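Local coordinates for serine protease inhibitor 4, isoform B (PDB 4P0F), which probably inhibits serine and cysteine endopeptidases by the suicide-substrate mechanism of serpins, and is captured here in its cleaved form, at residues 279-284 and 315-320; 19-24 and 287-292; 33-38 and 274-279; 135-140 and 148-153. All blocks are in the same frame, centred on the assembly; numbering follows the deposited sequence.

Contact 1. Residues 279-284 and 315-320; sequences QVELSE and AIIHKA
Val280 and His318 form an antiparallel hydrogen-bonded pair in serpin beta sheet A, where strand 311-324 lies between strand 263-281 and strand 328-341, the position of the inserted, cleaved reactive loop. Val280 N donates to His318 O, and His318 N returns a bond to Val280 O, both at 2.9 Å. The tight face carries Val280, Leu282 and His318, covered by helices 6-28 and 38-49. There Leu282 lies at about a right angle to Ile316, and its CD1 reaches His318 CB at 3.7 Å. The imidazole is held from outside by Thr335 and Ser37. The other face is more open to solvent: Gln279, exposed, lies alongside Lys319, CB to CG 3.5 Å, while the ammonium group continues to the backbone oxygens of Lys149 and Asp150. At the end of the ladder Leu282 N still donates to Ile316 O (2.7 Å), but the chain then turns into a helix and the carboxylate of Glu281 takes over as acceptor. Its chain bends at chi2 (-74°), bringing CD back toward strand 311-324. Glu281 OE2 receives Ile316 N at 2.8 Å on its anti side, and on its syn lone pair the hydroxyl of Ser283, OG to OE2 2.5 Å.

Contact 2. Residues 19-24 and 287-292; sequences INVYGK and QKLGMS
Leu289 overlaps one turn of helix 6-28, its two methyls dividing the work. CD2 fits between residues a turn apart, 3.9 Å from both Asn20 CB and Lys24 CE, while CD1 meets Val21 CG2 at 4.1 Å, the leucine and valine side chains lying at about a right angle. Lys24 bends at chi2 (-50°), which turns CD toward Lys288; from there the chain is extended, CG and CE both touching Leu289 CD2 and CE 4.0 Å from Lys288 CB. An alanine at Lys24 would probably leave Leu289 CD2 without its cover on that side and open a gap beside Lys288 CB. No direct hydrogen bond joins the segments. Water bridges the polar rim instead: one water donates to Lys24 O at 2.8 Å and accepts from Lys288 NZ at 3.2 Å, and a second spans the same two atoms with a weak bond to the carbonyl. Lys288 NZ also forms a salt bridge with Glu284, which may ease the nearness of the Lys24 ammonium, NZ to NZ 6.6 Å. The leucine is presented where helix 283-288 stops, in a Schellman motif: Met291 N bonds Phe286 O, Gly290 N bonds Gln287 O, and Gly290, with positive phi, is the C-prime residue.

Contact 3. Residues 33-38 and 274-279; sequences NIVFSP and FKAEFQ
Phe278 projects from strand 263-281 against Ile34, the two side chains lying alongside and pointing the same way. CG of Phe278 stands anti to its backbone N (chi1 -177°), and the ring takes the isoleucine over one face, with Ile34 CG1 4.0 Å from CE1 and CG2 above the rim near CE2. The next bump comes from the other strand: Val35 CG1 settles into the dip between Phe278 and Ala276, 3.8 Å from Phe278 CB and 4.3 Å from Ala276 CB. Small Ala276 leaves room for Asn33, whose CB stands 4.1 Å from the alanine CB. An alanine in place of Phe278 would probably open a gap beside Ile34, while the valine would keep its contact with CB. Strand 35-36 pairs with strand 370-377, so this packing sets sheet B against the edge strand 263-281 of sheet A. Two waters bridge the segments: one donates to Asn33 O and Glu277 O at 2.8 Å, the other links Asn33 ND2 to Lys275 O. The Asn33 amide is fixed further by Val378 and Arg379. With no direct hydrogen bond between 33-38 and 274-279, the fit rests on apolar packing and these waters, leaving Val35 O buried without a partner.

Contact 4. Residues 135-140 and 148-153; sequences TINNWV and IKDLVP
With chi1 at -69° and chi2 at -21°, Asn137 sends its carboxamide out from helix 129-143 to the backbone of Val152, whereas Val140 has CG1 anti to its own N, leaving its two methyls to meet different residues of the loop. The carboxamide is gripped twice by one residue. Val152 N donates a nearly straight bond to Asn137 OD1 at 2.8 Å, and Asn137 ND2 gives one to Val152 O at 2.9 Å, coming from above that carbonyl's plane (49° out of it). This pairing should fix the rotation of the amide. Leu151 N also lies close to OD1 but at a poor angle, and finds its acceptor in a water at 3.2 Å. The same water donates to Asn137 O at 2.9 Å and to Ile148 O at 2.8 Å, bridging the helix and the loop backbone. On the side facing the sheet the apolar side chains mesh: Val140 CG1 meets Ile148 CG2 at 3.8 Å, its CG2 crosses to Leu151 CD2 at 3.9 Å, and Ile136 CG2 touches Val152 CG2. Ile136 and Val140 also rest on strand 161-174, and Ile148 and Leu151 on strands 311-324 and 328-341. Helix and returning loop thus form a layer over the face of sheet A, as is typical of serpin helix F and the connection that leads from it back into the sheet.

How the contacts relate
Contact 1 is central: contacts 2, 3 and 4 have centres about 12, 12 and 13 Å from its own. Contact 3 lies just upstream on the same strand 263-281 and shares Gln279; Ala320 N probably bonds Phe278 O at 2.8 Å. His318 NE2 also probably bonds Ser37 N at 3.1 Å, in what corresponds to the serpin shutter region. Contact 2 follows directly through helix 283-288, and its Val21 CG1 packs on Phe36 CE2 of contact 3 at 3.6 Å. Contact 4 covers the other face of sheet A, its centre about 25 Å from that of contact 2. Contacts 1 and 4 both reach the inserted loop at Ala334, Lys319 through its backbone, Val140 and Leu151 through their side chains.

Contact 1. Residues 279-284 and 315-320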
loop_
_atom_site.group_PDB
_atom_site.type_symbol
_atom_site.label_atom_id
_atom_site.label_comp_id
_atom_site.label_asym_id
_atom_site.label_seq_id
_atom_site.Cartn_x
_atom_site.Cartn_y
_atom_site.Cartn_z
ATOM N N GLN A 279 9.402 3.707 -4.195
ATOM C CA GLN A 279 10.032 2.632 -3.444
ATOM C C GLN A 279 10.673 3.200 -2.194
ATOM O O GLN A 279 11.210 4.313 -2.205
ATOM C CB GLN A 279 11.056 1.896 -4.292
ATOM C CG GLN A 279 12.235 2.706 -4.766
ATOM C CD GLN A 279 13.136 1.899 -5.694
ATOM O OE1 GLN A 279 12.781 1.620 -6.841
ATOM N NE2 GLN A 279 14.295 1.501 -5.191
ATOM N N VAL A 280 10.608 2.425 -1.120
ATOM C CA VAL A 280 11.104 2.860 0.165
ATOM C C VAL A 280 11.416 1.664 1.048
ATOM O O VAL A 280 10.741 0.630 0.963
ATOM C CB VAL A 280 10.075 3.775 0.882
ATOM C CG1 VAL A 280 8.784 3.019 1.176
ATOM C CG2 VAL A 280 10.656 4.367 2.150
ATOM N N GLU A 281 12.460 1.798 1.862
ATOM C CA GLU A 281 12.741 0.833 2.910
ATOM C C GLU A 281 12.068 1.406 4.167
ATOM O O GLU A 281 12.302 2.563 4.532
ATOM C CB GLU A 281 14.255 0.607 3.080
ATOM C CG GLU A 281 14.626 -0.660 3.854
ATOM C CD GLU A 281 14.380 -0.537 5.336
ATOM O OE1 GLU A 281 14.515 0.580 5.860
ATOM O OE2 GLU A 281 14.065 -1.558 5.982
ATOM N N LEU A 282 11.196 0.615 4.782
ATOM C CA LEU A 282 10.231 1.131 5.764
ATOM C C LEU A 282 10.681 1.062 7.229
ATOM O O LEU A 282 9.890 1.364 8.120
ATOM C CB LEU A 282 8.908 0.374 5.618
ATOM C CG LEU A 282 8.038 0.736 4.413
ATOM C CD1 LEU A 282 6.886 -0.222 4.286
ATOM C CD2 LEU A 282 7.505 2.162 4.547
ATOM N N SER A 283 11.938 0.693 7.491
ATOM C CA SER A 283 12.410 0.570 8.874
ATOM C C SER A 283 12.216 1.862 9.660
ATOM O O SER A 283 11.760 1.843 10.806
ATOM C CB SER A 283 13.893 0.181 8.916
ATOM O OG SER A 283 14.072 -1.145 8.459
ATOM N N GLU A 284 12.575 2.984 9.046
ATOM C CA GLU A 284 12.476 4.269 9.714
ATOM C C GLU A 284 11.015 4.613 10.030
ATOM O O GLU A 284 10.717 5.085 11.132
ATOM C CB GLU A 284 13.123 5.357 8.858
ATOM C CG GLU A 284 13.212 6.719 9.531
ATOM C CD GLU A 284 13.767 7.785 8.602
ATOM O OE1 GLU A 284 14.521 7.431 7.673
ATOM O OE2 GLU A 284 13.440 8.974 8.789
ATOM N N ALA A 315 15.362 -5.858 6.939
ATOM C CA ALA A 315 14.836 -4.914 5.958
ATOM C C ALA A 315 13.343 -5.078 5.760
ATOM O O ALA A 315 12.812 -6.184 5.837
ATOM C CB ALA A 315 15.555 -5.082 4.627
ATOM N N ILE A 316 12.661 -3.957 5.508
ATOM C CA ILE A 316 11.285 -3.977 5.036
ATOM C C ILE A 316 11.256 -3.108 3.793
ATOM O O ILE A 316 11.507 -1.914 3.885
ATOM C CB ILE A 316 10.268 -3.422 6.060
ATOM C CG1 ILE A 316 10.417 -4.110 7.416
ATOM C CG2 ILE A 316 8.848 -3.577 5.510
ATOM C CD1 ILE A 316 9.459 -3.583 8.492
ATOM N N ILE A 317 11.005 -3.710 2.634
ATOM C CA ILE A 317 11.065 -2.974 1.373
ATOM C C ILE A 317 9.678 -2.926 0.752
ATOM O O ILE A 317 8.997 -3.937 0.668
ATOM C CB ILE A 317 12.063 -3.616 0.391
ATOM C CG1 ILE A 317 13.472 -3.599 0.989
ATOM C CG2 ILE A 317 12.056 -2.869 -0.925
ATOM C CD1 ILE A 317 14.426 -4.589 0.360
ATOM N N HIS A 318 9.263 -1.737 0.329
ATOM C CA HIS A 318 7.972 -1.569 -0.302
ATOM C C HIS A 318 8.154 -0.871 -1.622
ATOM O O HIS A 318 8.882 0.120 -1.711
ATOM C CB HIS A 318 7.030 -0.765 0.585
ATOM C CG HIS A 318 5.634 -0.673 0.058
ATOM N ND1 HIS A 318 4.751 -1.730 0.097
ATOM C CD2 HIS A 318 4.960 0.356 -0.508
ATOM C CE1 HIS A 318 3.592 -1.353 -0.411
ATOM N NE2 HIS A 318 3.694 -0.093 -0.791
ATOM N N LYS A 319 7.493 -1.399 -2.640
ATOM C CA LYS A 319 7.492 -0.771 -3.959
ATOM C C LYS A 319 6.080 -0.726 -4.488
ATOM O O LYS A 319 5.328 -1.677 -4.318
ATOM C CB LYS A 319 8.389 -1.532 -4.930
ATOM C CG LYS A 319 9.868 -1.428 -4.647
ATOM C CD LYS A 319 10.685 -1.779 -5.904
ATOM C CE LYS A 319 12.184 -1.824 -5.604
ATOM N NZ LYS A 319 13.060 -2.220 -6.763
ATOM N N ALA A 320 5.727 0.376 -5.148
ATOM C CA ALA A 320 4.381 0.530 -5.681
ATOM C C ALA A 320 4.386 1.311 -7.000
ATOM O O ALA A 320 5.325 2.048 -7.312
ATOM C CB ALA A 320 3.490 1.200 -4.660
#

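Contact 2. Residues 19-24 and 287-292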
loop_
_atom_site.group_PDB
_atom_site.type_symbol
_atom_site.label_atom_id
_atom_site.label_comp_id
_atom_site.label_asym_id
_atom_site.label_seq_id
_atom_site.Cartn_x
_atom_site.Cartn_y
_atom_site.Cartn_z
ATOM N N ILE A 19 -2.992 6.592 7.131
ATOM C CA ILE A 19 -2.651 7.995 7.261
ATOM C C ILE A 19 -1.412 8.152 8.137
ATOM O O ILE A 19 -0.636 9.083 7.941
ATOM C CB ILE A 19 -3.845 8.835 7.801
ATOM C CG1 ILE A 19 -4.286 8.384 9.188
ATOM C CG2 ILE A 19 -5.010 8.723 6.838
ATOM C CD1 ILE A 19 -5.279 9.327 9.845
ATOM N N ASN A 20 -1.201 7.234 9.086
ATOM C CA ASN A 20 0.021 7.268 9.884
ATOM C C ASN A 20 1.256 7.097 8.995
ATOM O O ASN A 20 2.218 7.866 9.097
ATOM C CB ASN A 20 0.004 6.180 10.961
ATOM C CG ASN A 20 -1.018 6.442 12.058
ATOM O OD1 ASN A 20 -1.610 7.520 12.149
ATOM N ND2 ASN A 20 -1.186 5.460 12.933
ATOM N N VAL A 21 1.220 6.094 8.125
ATOM C CA VAL A 21 2.341 5.810 7.222
ATOM C C VAL A 21 2.535 6.955 6.217
ATOM O O VAL A 21 3.661 7.411 5.981
ATOM C CB VAL A 21 2.121 4.476 6.480
ATOM C CG1 VAL A 21 3.145 4.297 5.364
ATOM C CG2 VAL A 21 2.202 3.307 7.467
ATOM N N TYR A 22 1.427 7.424 5.651
ATOM C CA TYR A 22 1.443 8.520 4.678
ATOM C C TYR A 22 2.131 9.739 5.291
ATOM O O TYR A 22 2.981 10.379 4.662
ATOM C CB TYR A 22 0.004 8.825 4.248
ATOM C CG TYR A 22 -0.228 9.903 3.206
ATOM C CD1 TYR A 22 0.507 9.953 2.028
ATOM C CD2 TYR A 22 -1.253 10.826 3.380
ATOM C CE1 TYR A 22 0.254 10.932 1.075
ATOM C CE2 TYR A 22 -1.513 11.802 2.441
ATOM C CZ TYR A 22 -0.764 11.853 1.291
ATOM O OH TYR A 22 -1.054 12.843 0.380
ATOM N N GLY A 23 1.791 10.043 6.540
ATOM C CA GLY A 23 2.407 11.159 7.222
ATOM C C GLY A 23 3.906 11.010 7.391
ATOM O O GLY A 23 4.647 11.964 7.175
ATOM N N LYS A 24 4.362 9.822 7.786
ATOM C CA LYS A 24 5.792 9.587 7.956
ATOM C C LYS A 24 6.532 9.552 6.614
ATOM O O LYS A 24 7.679 9.968 6.534
ATOM C CB LYS A 24 6.039 8.278 8.718
ATOM C CG LYS A 24 5.468 8.251 10.135
ATOM C CD LYS A 24 5.848 9.475 10.949
ATOM C CE LYS A 24 5.279 9.366 12.360
ATOM N NZ LYS A 24 5.478 10.599 13.144
ATOM N N GLN A 287 9.913 2.474 12.949
ATOM C CA GLN A 287 10.494 2.990 14.175
ATOM C C GLN A 287 9.748 4.226 14.676
ATOM O O GLN A 287 9.465 4.359 15.874
ATOM C CB GLN A 287 11.967 3.311 13.954
ATOM C CG GLN A 287 12.817 2.056 13.792
ATOM C CD GLN A 287 14.206 2.354 13.281
ATOM O OE1 GLN A 287 14.443 3.391 12.659
ATOM N NE2 GLN A 287 15.136 1.451 13.550
ATOM N N LYS A 288 9.420 5.127 13.759
ATOM C CA LYS A 288 8.713 6.347 14.128
ATOM C C LYS A 288 7.276 6.076 14.563
ATOM O O LYS A 288 6.660 6.916 15.223
ATOM C CB LYS A 288 8.719 7.339 12.973
ATOM C CG LYS A 288 10.072 7.968 12.725
ATOM C CD LYS A 288 10.035 8.798 11.456
ATOM C CE LYS A 288 11.355 9.499 11.181
ATOM N NZ LYS A 288 11.266 10.284 9.913
ATOM N N LEU A 289 6.745 4.914 14.195
ATOM C CA LEU A 289 5.411 4.506 14.626
ATOM C C LEU A 289 5.476 3.569 15.838
ATOM O O LEU A 289 4.491 2.922 16.183
ATOM C CB LEU A 289 4.659 3.842 13.476
ATOM C CG LEU A 289 4.349 4.785 12.305
ATOM C CD1 LEU A 289 3.682 4.049 11.165
ATOM C CD2 LEU A 289 3.480 5.933 12.753
ATOM N N GLY A 290 6.632 3.523 16.491
ATOM C CA GLY A 290 6.775 2.827 17.759
ATOM C C GLY A 290 7.028 1.340 17.659
ATOM O O GLY A 290 6.823 0.617 18.633
ATOM N N MET A 291 7.487 0.888 16.494
ATOM C CA MET A 291 7.759 -0.531 16.272
ATOM C C MET A 291 9.254 -0.794 16.036
ATOM O O MET A 291 9.628 -1.498 15.098
ATOM C CB MET A 291 6.922 -1.047 15.105
ATOM C CG MET A 291 5.426 -0.986 15.393
ATOM S SD MET A 291 4.370 -1.485 14.016
ATOM C CE MET A 291 4.343 0.010 13.015
ATOM N N SER A 292 10.092 -0.257 16.922
ATOM C CA SER A 292 11.551 -0.357 16.786
ATOM C C SER A 292 12.137 -1.699 17.182
ATOM O O SER A 292 13.197 -2.079 16.678
ATOM C CB SER A 292 12.237 0.721 17.629
ATOM O OG SER A 292 12.023 1.996 17.059
HETATM O O HOH W 1 10.209 8.221 7.843
HETATM O O HOH W 2 8.682 11.547 8.561
#

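Contact 3. Residues 33-38 and 274-279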
loop_
_atom_site.group_PDB
_atom_site.type_symbol
_atom_site.label_atom_id
_atom_site.label_comp_id
_atom_site.label_asym_id
_atom_site.label_seq_id
_atom_site.Cartn_x
_atom_site.Cartn_y
_atom_site.Cartn_z
ATOM N N ASN A 33 5.947 12.202 -5.669
ATOM C CA ASN A 33 4.646 11.581 -5.866
ATOM C C ASN A 33 4.577 10.222 -5.195
ATOM O O ASN A 33 4.750 9.185 -5.822
ATOM C CB ASN A 33 4.334 11.443 -7.348
ATOM C CG ASN A 33 4.155 12.785 -8.026
ATOM O OD1 ASN A 33 4.060 13.818 -7.368
ATOM N ND2 ASN A 33 4.119 12.781 -9.350
ATOM N N ILE A 34 4.298 10.240 -3.907
ATOM C CA ILE A 34 4.221 9.021 -3.134
ATOM C C ILE A 34 3.063 8.148 -3.598
ATOM O O ILE A 34 1.975 8.641 -3.855
ATOM C CB ILE A 34 4.072 9.369 -1.640
ATOM C CG1 ILE A 34 5.339 10.087 -1.162
ATOM C CG2 ILE A 34 3.807 8.119 -0.799
ATOM C CD1 ILE A 34 5.218 10.707 0.211
ATOM N N VAL A 35 3.307 6.847 -3.719
ATOM C CA VAL A 35 2.222 5.882 -3.860
ATOM C C VAL A 35 2.623 4.647 -3.086
ATOM O O VAL A 35 3.781 4.256 -3.114
ATOM C CB VAL A 35 1.900 5.534 -5.344
ATOM C CG1 VAL A 35 3.129 5.034 -6.097
ATOM C CG2 VAL A 35 0.765 4.517 -5.423
ATOM N N PHE A 36 1.678 4.069 -2.358
ATOM C CA PHE A 36 1.954 2.872 -1.579
ATOM C C PHE A 36 0.662 2.120 -1.315
ATOM O O PHE A 36 -0.431 2.664 -1.483
ATOM C CB PHE A 36 2.677 3.217 -0.258
ATOM C CG PHE A 36 1.815 3.920 0.783
ATOM C CD1 PHE A 36 1.529 5.264 0.682
ATOM C CD2 PHE A 36 1.349 3.227 1.890
ATOM C CE1 PHE A 36 0.760 5.904 1.654
ATOM C CE2 PHE A 36 0.578 3.856 2.858
ATOM C CZ PHE A 36 0.283 5.196 2.735
ATOM N N SER A 37 0.795 0.844 -0.953
ATOM C CA SER A 37 -0.344 0.041 -0.544
ATOM C C SER A 37 -0.293 -0.200 0.953
ATOM O O SER A 37 0.505 -1.023 1.421
ATOM C CB SER A 37 -0.378 -1.294 -1.271
ATOM O OG SER A 37 -1.415 -2.110 -0.753
ATOM N N PRO A 38 -1.129 0.513 1.714
ATOM C CA PRO A 38 -1.118 0.260 3.162
ATOM C C PRO A 38 -1.568 -1.158 3.492
ATOM O O PRO A 38 -1.061 -1.761 4.455
ATOM C CB PRO A 38 -2.082 1.314 3.717
ATOM C CG PRO A 38 -2.899 1.767 2.585
ATOM C CD PRO A 38 -2.070 1.590 1.347
ATOM N N PHE A 274 -1.813 10.347 -15.514
ATOM C CA PHE A 274 -0.524 10.309 -14.825
ATOM C C PHE A 274 -0.128 8.917 -14.390
ATOM O O PHE A 274 -0.942 7.998 -14.349
ATOM C CB PHE A 274 -0.549 11.253 -13.607
ATOM C CG PHE A 274 -1.300 10.711 -12.407
ATOM C CD1 PHE A 274 -2.662 10.913 -12.267
ATOM C CD2 PHE A 274 -0.625 10.035 -11.401
ATOM C CE1 PHE A 274 -3.348 10.431 -11.155
ATOM C CE2 PHE A 274 -1.301 9.545 -10.294
ATOM C CZ PHE A 274 -2.663 9.743 -10.165
ATOM N N LYS A 275 1.153 8.768 -14.089
ATOM C CA LYS A 275 1.652 7.529 -13.513
ATOM C C LYS A 275 2.648 7.895 -12.432
ATOM O O LYS A 275 3.214 8.989 -12.441
ATOM C CB LYS A 275 2.273 6.635 -14.584
ATOM C CG LYS A 275 3.639 7.050 -15.067
ATOM C CD LYS A 275 4.142 6.080 -16.136
ATOM C CE LYS A 275 5.498 6.494 -16.677
ATOM N NZ LYS A 275 5.881 5.718 -17.893
ATOM N N ALA A 276 2.837 6.993 -11.477
ATOM C CA ALA A 276 3.807 7.216 -10.421
ATOM C C ALA A 276 4.391 5.882 -9.982
ATOM O O ALA A 276 3.727 4.852 -10.056
ATOM C CB ALA A 276 3.163 7.947 -9.253
ATOM N N GLU A 277 5.653 5.911 -9.565
ATOM C CA GLU A 277 6.327 4.737 -9.023
ATOM C C GLU A 277 7.060 5.191 -7.777
ATOM O O GLU A 277 7.632 6.281 -7.764
ATOM C CB GLU A 277 7.307 4.137 -10.026
ATOM C CG GLU A 277 6.838 4.181 -11.465
ATOM C CD GLU A 277 7.752 3.409 -12.400
ATOM O OE1 GLU A 277 8.512 2.544 -11.912
ATOM O OE2 GLU A 277 7.712 3.673 -13.621
ATOM N N PHE A 278 7.063 4.362 -6.736
ATOM C CA PHE A 278 7.640 4.751 -5.464
ATOM C C PHE A 278 8.231 3.529 -4.791
ATOM O O PHE A 278 7.654 2.441 -4.852
ATOM C CB PHE A 278 6.573 5.392 -4.575
ATOM C CG PHE A 278 7.085 5.892 -3.254
ATOM C CD1 PHE A 278 7.853 7.042 -3.182
ATOM C CD2 PHE A 278 6.775 5.229 -2.086
ATOM C CE1 PHE A 278 8.308 7.508 -1.976
ATOM C CE2 PHE A 278 7.227 5.704 -0.873
ATOM C CZ PHE A 278 7.992 6.833 -0.819
ATOM N N GLN A 279 9.402 3.707 -4.195
ATOM C CA GLN A 279 10.032 2.632 -3.444
ATOM C C GLN A 279 10.673 3.200 -2.194
ATOM O O GLN A 279 11.210 4.313 -2.205
ATOM C CB GLN A 279 11.056 1.896 -4.292
ATOM C CG GLN A 279 12.235 2.706 -4.766
ATOM C CD GLN A 279 13.136 1.899 -5.694
ATOM O OE1 GLN A 279 12.781 1.620 -6.841
ATOM N NE2 GLN A 279 14.295 1.501 -5.191
HETATM O O HOH W 3 5.007 10.490 -10.902
HETATM O O HOH W 4 7.295 8.996 -7.071
#

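Contact 4. Residues 135-140 and 148-153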
loop_
_atom_site.group_PDB
_atom_site.type_symbol
_atom_site.label_atom_id
_atom_site.label_comp_id
_atom_site.label_asym_id
_atom_site.label_seq_id
_atom_site.Cartn_x
_atom_site.Cartn_y
_atom_site.Cartn_z
ATOM N N THR A 135 14.516 -15.596 -7.401
ATOM C CA THR A 135 13.333 -16.406 -7.109
ATOM C C THR A 135 12.211 -15.556 -6.508
ATOM O O THR A 135 11.066 -15.609 -6.959
ATOM C CB THR A 135 13.687 -17.566 -6.162
ATOM O OG1 THR A 135 14.567 -18.450 -6.855
ATOM C CG2 THR A 135 12.448 -18.340 -5.733
ATOM N N ILE A 136 12.549 -14.767 -5.497
ATOM C CA ILE A 136 11.584 -13.880 -4.855
ATOM C C ILE A 136 11.046 -12.852 -5.842
ATOM O O ILE A 136 9.831 -12.640 -5.958
ATOM C CB ILE A 136 12.224 -13.163 -3.642
ATOM C CG1 ILE A 136 12.569 -14.193 -2.556
ATOM C CG2 ILE A 136 11.298 -12.075 -3.098
ATOM C CD1 ILE A 136 13.587 -13.712 -1.509
ATOM N N ASN A 137 11.953 -12.211 -6.559
ATOM C CA ASN A 137 11.573 -11.077 -7.386
ATOM C C ASN A 137 10.805 -11.516 -8.621
ATOM O O ASN A 137 9.917 -10.801 -9.093
ATOM C CB ASN A 137 12.815 -10.278 -7.754
ATOM C CG ASN A 137 13.412 -9.571 -6.549
ATOM O OD1 ASN A 137 12.723 -9.343 -5.553
ATOM N ND2 ASN A 137 14.690 -9.234 -6.625
ATOM N N ASN A 138 11.115 -12.706 -9.124
ATOM C CA ASN A 138 10.363 -13.253 -10.242
ATOM C C ASN A 138 8.932 -13.595 -9.826
ATOM O O ASN A 138 7.990 -13.380 -10.591
ATOM C CB ASN A 138 11.071 -14.483 -10.810
ATOM C CG ASN A 138 12.338 -14.125 -11.565
ATOM O OD1 ASN A 138 12.565 -12.967 -11.911
ATOM N ND2 ASN A 138 13.170 -15.128 -11.838
ATOM N N TRP A 139 8.767 -14.090 -8.605
ATOM C CA TRP A 139 7.447 -14.402 -8.087
ATOM C C TRP A 139 6.647 -13.097 -7.969
ATOM O O TRP A 139 5.501 -13.023 -8.407
ATOM C CB TRP A 139 7.536 -15.123 -6.732
ATOM C CG TRP A 139 6.187 -15.448 -6.154
ATOM C CD1 TRP A 139 5.416 -16.537 -6.435
ATOM C CD2 TRP A 139 5.437 -14.657 -5.214
ATOM N NE1 TRP A 139 4.236 -16.479 -5.728
ATOM C CE2 TRP A 139 4.225 -15.335 -4.974
ATOM C CE3 TRP A 139 5.676 -13.446 -4.556
ATOM C CZ2 TRP A 139 3.255 -14.842 -4.102
ATOM C CZ3 TRP A 139 4.704 -12.952 -3.696
ATOM C CH2 TRP A 139 3.509 -13.652 -3.481
ATOM N N VAL A 140 7.269 -12.065 -7.402
ATOM C CA VAL A 140 6.619 -10.763 -7.289
ATOM C C VAL A 140 6.210 -10.203 -8.657
ATOM O O VAL A 140 5.100 -9.706 -8.804
ATOM C CB VAL A 140 7.511 -9.735 -6.564
ATOM C CG1 VAL A 140 6.897 -8.329 -6.631
ATOM C CG2 VAL A 140 7.709 -10.151 -5.095
ATOM N N ILE A 148 6.131 -4.613 -10.666
ATOM C CA ILE A 148 7.040 -4.459 -9.539
ATOM C C ILE A 148 8.230 -5.383 -9.761
ATOM O O ILE A 148 8.105 -6.601 -9.643
ATOM C CB ILE A 148 6.360 -4.782 -8.195
ATOM C CG1 ILE A 148 5.083 -3.939 -8.015
ATOM C CG2 ILE A 148 7.322 -4.570 -7.032
ATOM C CD1 ILE A 148 5.283 -2.431 -8.022
ATOM N N LYS A 149 9.370 -4.785 -10.099
ATOM C CA LYS A 149 10.583 -5.531 -10.425
ATOM C C LYS A 149 11.656 -5.306 -9.380
ATOM O O LYS A 149 11.700 -4.255 -8.740
ATOM C CB LYS A 149 11.117 -5.113 -11.792
ATOM C CG LYS A 149 10.116 -5.201 -12.912
ATOM C CD LYS A 149 10.790 -4.884 -14.237
ATOM C CE LYS A 149 9.893 -5.167 -15.426
ATOM N NZ LYS A 149 10.633 -4.983 -16.704
ATOM N N ASP A 150 12.530 -6.300 -9.227
ATOM C CA ASP A 150 13.635 -6.236 -8.279
ATOM C C ASP A 150 13.214 -5.757 -6.895
ATOM O O ASP A 150 13.875 -4.892 -6.316
ATOM C CB ASP A 150 14.741 -5.317 -8.806
ATOM C CG ASP A 150 16.063 -5.490 -8.054
ATOM O OD1 ASP A 150 16.389 -6.631 -7.655
ATOM O OD2 ASP A 150 16.772 -4.483 -7.854
ATOM N N LEU A 151 12.142 -6.322 -6.346
ATOM C CA LEU A 151 11.670 -5.900 -5.023
ATOM C C LEU A 151 12.766 -6.024 -3.971
ATOM O O LEU A 151 13.092 -5.052 -3.293
ATOM C CB LEU A 151 10.450 -6.715 -4.583
ATOM C CG LEU A 151 9.909 -6.349 -3.189
ATOM C CD1 LEU A 151 9.268 -4.986 -3.211
ATOM C CD2 LEU A 151 8.941 -7.382 -2.678
ATOM N N VAL A 152 13.323 -7.226 -3.831
ATOM C CA VAL A 152 14.324 -7.502 -2.806
ATOM C C VAL A 152 15.697 -7.637 -3.440
ATOM O O VAL A 152 15.953 -8.620 -4.120
ATOM C CB VAL A 152 13.993 -8.786 -2.027
ATOM C CG1 VAL A 152 14.997 -8.995 -0.897
ATOM C CG2 VAL A 152 12.574 -8.718 -1.481
ATOM N N PRO A 153 16.584 -6.649 -3.232
ATOM C CA PRO A 153 17.897 -6.749 -3.883
ATOM C C PRO A 153 18.733 -7.870 -3.307
ATOM O O PRO A 153 18.615 -8.175 -2.119
ATOM C CB PRO A 153 18.557 -5.395 -3.592
ATOM C CG PRO A 153 17.491 -4.524 -3.038
ATOM C CD PRO A 153 16.456 -5.413 -2.443
HETATM O O HOH W 5 10.027 -8.034 -8.110
#